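Local atomic coordinates of putative S41 protease (Bacteroides fragilis NCTC 9343, PDB entry 3K50), a protein that is of uncharacterised function but probably hydrolyses peptide bonds as a serine protease of family S41, combining a PDZ-like domain with a ClpP/crotonase-type protease domain. Residues 213-227 with 281-293. Sequence-based numbering, arbitrary orientation.
Sequences RRAFRDFQTGGVNEF and LIQSGANLNLSTV
The side chain of L288 enters the groove between helix 207-221 and strand 226-230, and its two methyls divide the work. CD1 lies 3.7 Å from F219 CB and equally near F216 CD2, and 3.8 Å from F227 CD2; the F216 and F227 side chains each cross that of L288 at about a right angle. CD2 turns to the helix backbone, 3.6 Å from Q220 N. L290 extends this apolar seam toward the strand: its CD1 meets F227 CB at 3.6 Å, while V293 runs alongside F227.

At the other end, R213 supplies the polar grip. With CG beside the backbone N (chi1 -73°), the guanidinium presents its edge to L281 O. NH2 at 2.9 Å and NE at 3.2 Å both donate to that one oxygen, 3° out of the guanidinium plane; NE makes a further, weak bond to I282 O, which also accepts from G285 N. NH1 is salt-bridged to D210, a second partner for the guanidinium. Where the type II' turn I282-G285 closes, G285 CA comes 3.2 Å from R213 O in a CA-H...O contact, the closest backbone approach between the segments. Beside it, A286 N and O are buried without a polar partner.

The solvent side is looser: Q220 lays its amide over the A286 methyl, and three waters bridge the two segments, one linking V224 O to L288 O, another N225 O to S291 N, and a third joining F227 N and T292 O to OE1 of E226, whose OE2 is salt-bridged to K187.

Residues 281-291 run along helix 207-221 into strand 292-297, parallel neighbour of 226-230 in the mixed sheet, where F227 pairs directly with Y294; helix 239-249 packs on F216 and F227, and strand 176-184 on F219 and V224.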
loop_
_atom_site.group_PDB
_atom_site.type_symbol
_atom_site.label_atom_id
_atom_site.label_comp_id
_atom_site.label_asym_id
_atom_site.label_seq_id
_atom_site.Cartn_x
_atom_site.Cartn_y
_atom_site.Cartn_z
ATOM N N ARG A 213 -11.228 3.737 -13.222
ATOM C CA ARG A 213 -11.580 4.402 -14.451
ATOM C C ARG A 213 -12.610 5.454 -14.198
ATOM O O ARG A 213 -12.581 6.528 -14.815
ATOM C CB ARG A 213 -12.150 3.431 -15.487
ATOM C CG ARG A 213 -11.096 2.515 -16.092
ATOM C CD ARG A 213 -11.667 1.548 -17.079
ATOM N NE ARG A 213 -10.573 0.715 -17.663
ATOM C CZ ARG A 213 -10.273 -0.562 -17.334
ATOM N NH1 ARG A 213 -10.955 -1.244 -16.429
ATOM N NH2 ARG A 213 -9.242 -1.182 -17.908
ATOM N N ARG A 214 -13.558 5.135 -13.334
ATOM C CA ARG A 214 -14.664 6.046 -13.084
ATOM C C ARG A 214 -14.177 7.330 -12.443
ATOM O O ARG A 214 -14.686 8.382 -12.772
ATOM C CB ARG A 214 -15.715 5.362 -12.215
ATOM C CG ARG A 214 -16.996 6.192 -12.023
ATOM C CD ARG A 214 -18.246 5.355 -11.744
ATOM N NE ARG A 214 -18.032 4.306 -10.746
ATOM C CZ ARG A 214 -17.782 3.010 -10.993
ATOM N NH1 ARG A 214 -17.709 2.480 -12.228
ATOM N NH2 ARG A 214 -17.604 2.212 -9.961
ATOM N N ALA A 215 -13.237 7.208 -11.508
ATOM C CA ALA A 215 -12.595 8.316 -10.843
ATOM C C ALA A 215 -11.873 9.197 -11.899
ATOM O O ALA A 215 -12.005 10.430 -11.899
ATOM C CB ALA A 215 -11.559 7.761 -9.798
ATOM N N PHE A 216 -11.126 8.557 -12.810
ATOM C CA PHE A 216 -10.393 9.332 -13.835
ATOM C C PHE A 216 -11.366 10.054 -14.825
ATOM O O PHE A 216 -11.138 11.198 -15.215
ATOM C CB PHE A 216 -9.338 8.463 -14.506
ATOM C CG PHE A 216 -8.033 8.440 -13.781
ATOM C CD1 PHE A 216 -7.884 7.746 -12.589
ATOM C CD2 PHE A 216 -6.970 9.165 -14.241
ATOM C CE1 PHE A 216 -6.702 7.806 -11.893
ATOM C CE2 PHE A 216 -5.760 9.169 -13.596
ATOM C CZ PHE A 216 -5.621 8.498 -12.411
ATOM N N ARG A 217 -12.469 9.410 -15.189
ATOM C CA ARG A 217 -13.466 10.064 -15.980
ATOM C C ARG A 217 -13.970 11.342 -15.248
ATOM O O ARG A 217 -14.111 12.384 -15.870
ATOM C CB ARG A 217 -14.634 9.114 -16.222
ATOM C CG ARG A 217 -15.737 9.678 -17.176
ATOM C CD ARG A 217 -17.055 8.906 -17.003
ATOM N NE ARG A 217 -17.480 8.950 -15.602
ATOM C CZ ARG A 217 -18.594 8.419 -15.107
ATOM N NH1 ARG A 217 -19.469 7.807 -15.901
ATOM N NH2 ARG A 217 -18.840 8.539 -13.799
ATOM N N ASP A 218 -14.240 11.241 -13.946
ATOM C CA ASP A 218 -14.695 12.373 -13.123
ATOM C C ASP A 218 -13.600 13.444 -13.051
ATOM O O ASP A 218 -13.887 14.640 -13.155
ATOM C CB ASP A 218 -15.093 11.916 -11.712
ATOM C CG ASP A 218 -16.387 11.077 -11.680
ATOM O OD1 ASP A 218 -17.101 10.984 -12.728
ATOM O OD2 ASP A 218 -16.674 10.515 -10.596
ATOM N N PHE A 219 -12.342 13.015 -12.961
ATOM C CA PHE A 219 -11.256 13.984 -12.977
ATOM C C PHE A 219 -11.206 14.767 -14.278
ATOM O O PHE A 219 -11.022 15.963 -14.237
ATOM C CB PHE A 219 -9.908 13.348 -12.739
ATOM C CG PHE A 219 -9.701 12.862 -11.318
ATOM C CD1 PHE A 219 -10.092 13.630 -10.224
ATOM C CD2 PHE A 219 -9.071 11.672 -11.087
ATOM C CE1 PHE A 219 -9.876 13.187 -8.944
ATOM C CE2 PHE A 219 -8.850 11.214 -9.783
ATOM C CZ PHE A 219 -9.270 11.959 -8.727
ATOM N N GLN A 220 -11.347 14.086 -15.419
ATOM C CA GLN A 220 -11.299 14.767 -16.711
ATOM C C GLN A 220 -12.504 15.735 -16.849
ATOM O O GLN A 220 -12.352 16.868 -17.266
ATOM C CB GLN A 220 -11.311 13.749 -17.839
ATOM C CG GLN A 220 -11.186 14.355 -19.225
ATOM C CD GLN A 220 -11.607 13.382 -20.290
ATOM O OE1 GLN A 220 -12.627 12.685 -20.149
ATOM N NE2 GLN A 220 -10.827 13.319 -21.382
ATOM N N THR A 221 -13.696 15.282 -16.485
ATOM C CA THR A 221 -14.856 16.123 -16.516
ATOM C C THR A 221 -14.620 17.406 -15.718
ATOM O O THR A 221 -15.011 18.479 -16.160
ATOM C CB THR A 221 -16.060 15.394 -15.933
ATOM O OG1 THR A 221 -16.387 14.329 -16.823
ATOM C CG2 THR A 221 -17.285 16.376 -15.762
ATOM N N GLY A 222 -13.959 17.285 -14.572
ATOM C CA GLY A 222 -13.647 18.434 -13.723
ATOM C C GLY A 222 -12.477 19.304 -14.175
ATOM O O GLY A 222 -12.150 20.301 -13.531
ATOM N N GLY A 223 -11.786 18.892 -15.220
ATOM C CA GLY A 223 -10.700 19.662 -15.756
ATOM C C GLY A 223 -9.429 19.685 -14.951
ATOM O O GLY A 223 -8.636 20.621 -15.036
ATOM N N VAL A 224 -9.203 18.625 -14.200
ATOM C CA VAL A 224 -7.989 18.510 -13.401
ATOM C C VAL A 224 -6.732 18.745 -14.249
ATOM O O VAL A 224 -6.611 18.234 -15.373
ATOM C CB VAL A 224 -8.003 17.102 -12.734
ATOM C CG1 VAL A 224 -6.659 16.649 -12.397
ATOM C CG2 VAL A 224 -8.959 17.159 -11.555
ATOM N N ASN A 225 -5.834 19.569 -13.739
ATOM C CA ASN A 225 -4.554 19.881 -14.399
ATOM C C ASN A 225 -3.349 19.701 -13.458
ATOM O O ASN A 225 -2.235 19.948 -13.854
ATOM C CB ASN A 225 -4.553 21.286 -15.018
ATOM C CG ASN A 225 -5.145 22.326 -14.113
ATOM O OD1 ASN A 225 -4.750 22.451 -12.926
ATOM N ND2 ASN A 225 -6.117 23.107 -14.655
ATOM N N GLU A 226 -3.591 19.268 -12.225
ATOM C CA GLU A 226 -2.522 18.876 -11.292
ATOM C C GLU A 226 -3.042 17.617 -10.589
ATOM O O GLU A 226 -4.242 17.374 -10.573
ATOM C CB GLU A 226 -2.156 19.951 -10.247
ATOM C CG GLU A 226 -1.584 21.247 -10.788
ATOM C CD GLU A 226 -0.159 21.223 -11.327
ATOM O OE1 GLU A 226 0.679 20.337 -11.027
ATOM O OE2 GLU A 226 0.164 22.204 -12.009
ATOM N N PHE A 227 -2.148 16.834 -9.990
ATOM C CA PHE A 227 -2.569 15.555 -9.386
ATOM C C PHE A 227 -1.703 15.108 -8.176
ATOM O O PHE A 227 -0.466 15.133 -8.184
ATOM C CB PHE A 227 -2.605 14.476 -10.478
ATOM C CG PHE A 227 -3.483 13.290 -10.168
ATOM C CD1 PHE A 227 -3.059 12.279 -9.311
ATOM C CD2 PHE A 227 -4.708 13.147 -10.783
ATOM C CE1 PHE A 227 -3.865 11.192 -9.032
ATOM C CE2 PHE A 227 -5.506 12.061 -10.528
ATOM C CZ PHE A 227 -5.113 11.087 -9.649
ATOM N N LEU A 281 -6.429 0.334 -22.892
ATOM C CA LEU A 281 -6.768 0.052 -21.500
ATOM C C LEU A 281 -7.643 1.099 -20.851
ATOM O O LEU A 281 -8.291 0.788 -19.857
ATOM C CB LEU A 281 -5.521 -0.063 -20.611
ATOM C CG LEU A 281 -4.572 -1.272 -20.713
ATOM C CD1 LEU A 281 -3.426 -0.988 -19.780
ATOM C CD2 LEU A 281 -5.237 -2.632 -20.330
ATOM N N ILE A 282 -7.755 2.293 -21.435
ATOM C CA ILE A 282 -8.489 3.380 -20.756
ATOM C C ILE A 282 -9.972 3.040 -20.637
ATOM O O ILE A 282 -10.583 3.242 -19.562
ATOM C CB ILE A 282 -8.241 4.727 -21.468
ATOM C CG1 ILE A 282 -6.723 5.110 -21.377
ATOM C CG2 ILE A 282 -9.163 5.846 -20.965
ATOM C CD1 ILE A 282 -6.318 6.280 -22.218
ATOM N N GLN A 283 -10.552 2.568 -21.736
ATOM C CA GLN A 283 -11.962 2.205 -21.765
ATOM C C GLN A 283 -12.817 3.329 -21.171
ATOM O O GLN A 283 -12.704 4.456 -21.651
ATOM C CB GLN A 283 -12.155 0.827 -21.097
ATOM C CG GLN A 283 -11.458 -0.274 -21.879
ATOM C CD GLN A 283 -12.007 -0.448 -23.277
ATOM O OE1 GLN A 283 -13.246 -0.567 -23.473
ATOM N NE2 GLN A 283 -11.115 -0.500 -24.251
ATOM N N SER A 284 -13.625 3.059 -20.138
ATOM C CA SER A 284 -14.516 4.046 -19.551
ATOM C C SER A 284 -13.850 5.131 -18.708
ATOM O O SER A 284 -14.544 6.058 -18.197
ATOM C CB SER A 284 -15.578 3.342 -18.697
ATOM O OG SER A 284 -14.966 2.438 -17.798
ATOM N N GLY A 285 -12.533 5.033 -18.535
ATOM C CA GLY A 285 -11.755 6.040 -17.830
ATOM C C GLY A 285 -11.357 7.176 -18.770
ATOM O O GLY A 285 -12.022 7.395 -19.798
ATOM N N ALA A 286 -10.289 7.886 -18.427
ATOM C CA ALA A 286 -9.780 9.040 -19.192
ATOM C C ALA A 286 -8.313 9.253 -18.912
ATOM O O ALA A 286 -7.885 9.005 -17.798
ATOM C CB ALA A 286 -10.555 10.325 -18.785
ATOM N N ASN A 287 -7.539 9.658 -19.931
ATOM C CA ASN A 287 -6.152 10.058 -19.760
ATOM C C ASN A 287 -6.196 11.544 -19.394
ATOM O O ASN A 287 -6.965 12.327 -20.029
ATOM C CB ASN A 287 -5.317 9.869 -21.031
ATOM C CG ASN A 287 -3.994 10.601 -20.935
ATOM O OD1 ASN A 287 -3.905 11.762 -21.298
ATOM N ND2 ASN A 287 -3.010 9.971 -20.318
ATOM N N LEU A 288 -5.377 11.958 -18.422
ATOM C CA LEU A 288 -5.474 13.342 -17.919
ATOM C C LEU A 288 -4.434 14.298 -18.515
ATOM O O LEU A 288 -4.486 15.517 -18.274
ATOM C CB LEU A 288 -5.468 13.372 -16.374
ATOM C CG LEU A 288 -6.602 12.599 -15.662
ATOM C CD1 LEU A 288 -6.535 12.862 -14.133
ATOM C CD2 LEU A 288 -8.016 12.916 -16.162
ATOM N N ASN A 289 -3.547 13.761 -19.349
ATOM C CA ASN A 289 -2.541 14.535 -19.992
ATOM C C ASN A 289 -1.777 15.412 -19.042
ATOM O O ASN A 289 -1.612 16.605 -19.308
ATOM C CB ASN A 289 -3.172 15.388 -21.088
ATOM C CG ASN A 289 -2.147 16.070 -21.997
ATOM O OD1 ASN A 289 -1.051 15.600 -22.246
ATOM N ND2 ASN A 289 -2.518 17.198 -22.468
ATOM N N LEU A 290 -1.287 14.842 -17.948
ATOM C CA LEU A 290 -0.543 15.624 -16.981
ATOM C C LEU A 290 0.936 15.634 -17.284
ATOM O O LEU A 290 1.453 14.704 -17.860
ATOM C CB LEU A 290 -0.726 15.034 -15.577
ATOM C CG LEU A 290 -2.109 14.949 -14.944
ATOM C CD1 LEU A 290 -2.029 13.796 -13.934
ATOM C CD2 LEU A 290 -2.556 16.312 -14.330
ATOM N N SER A 291 1.634 16.658 -16.785
ATOM C CA SER A 291 3.111 16.805 -16.942
ATOM C C SER A 291 3.896 16.592 -15.618
ATOM O O SER A 291 5.085 16.327 -15.636
ATOM C CB SER A 291 3.390 18.218 -17.511
ATOM O OG SER A 291 2.865 19.230 -16.608
ATOM N N THR A 292 3.194 16.724 -14.496
ATOM C CA THR A 292 3.705 16.577 -13.145
ATOM C C THR A 292 2.690 15.789 -12.306
ATOM O O THR A 292 1.478 15.919 -12.509
ATOM C CB THR A 292 3.897 17.954 -12.487
ATOM O OG1 THR A 292 4.755 18.748 -13.291
ATOM C CG2 THR A 292 4.525 17.825 -11.064
ATOM N N VAL A 293 3.189 14.942 -11.415
ATOM C CA VAL A 293 2.354 14.196 -10.468
ATOM C C VAL A 293 3.077 14.243 -9.090
ATOM O O VAL A 293 4.282 14.196 -9.038
ATOM C CB VAL A 293 2.005 12.772 -10.935
ATOM C CG1 VAL A 293 3.295 11.907 -11.151
ATOM C CG2 VAL A 293 1.078 12.118 -9.956
HETATM O O HOH W 1 -4.349 18.312 -17.674
HETATM O O HOH W 2 0.706 18.733 -14.712
HETATM O O HOH W 3 0.451 17.571 -10.562
#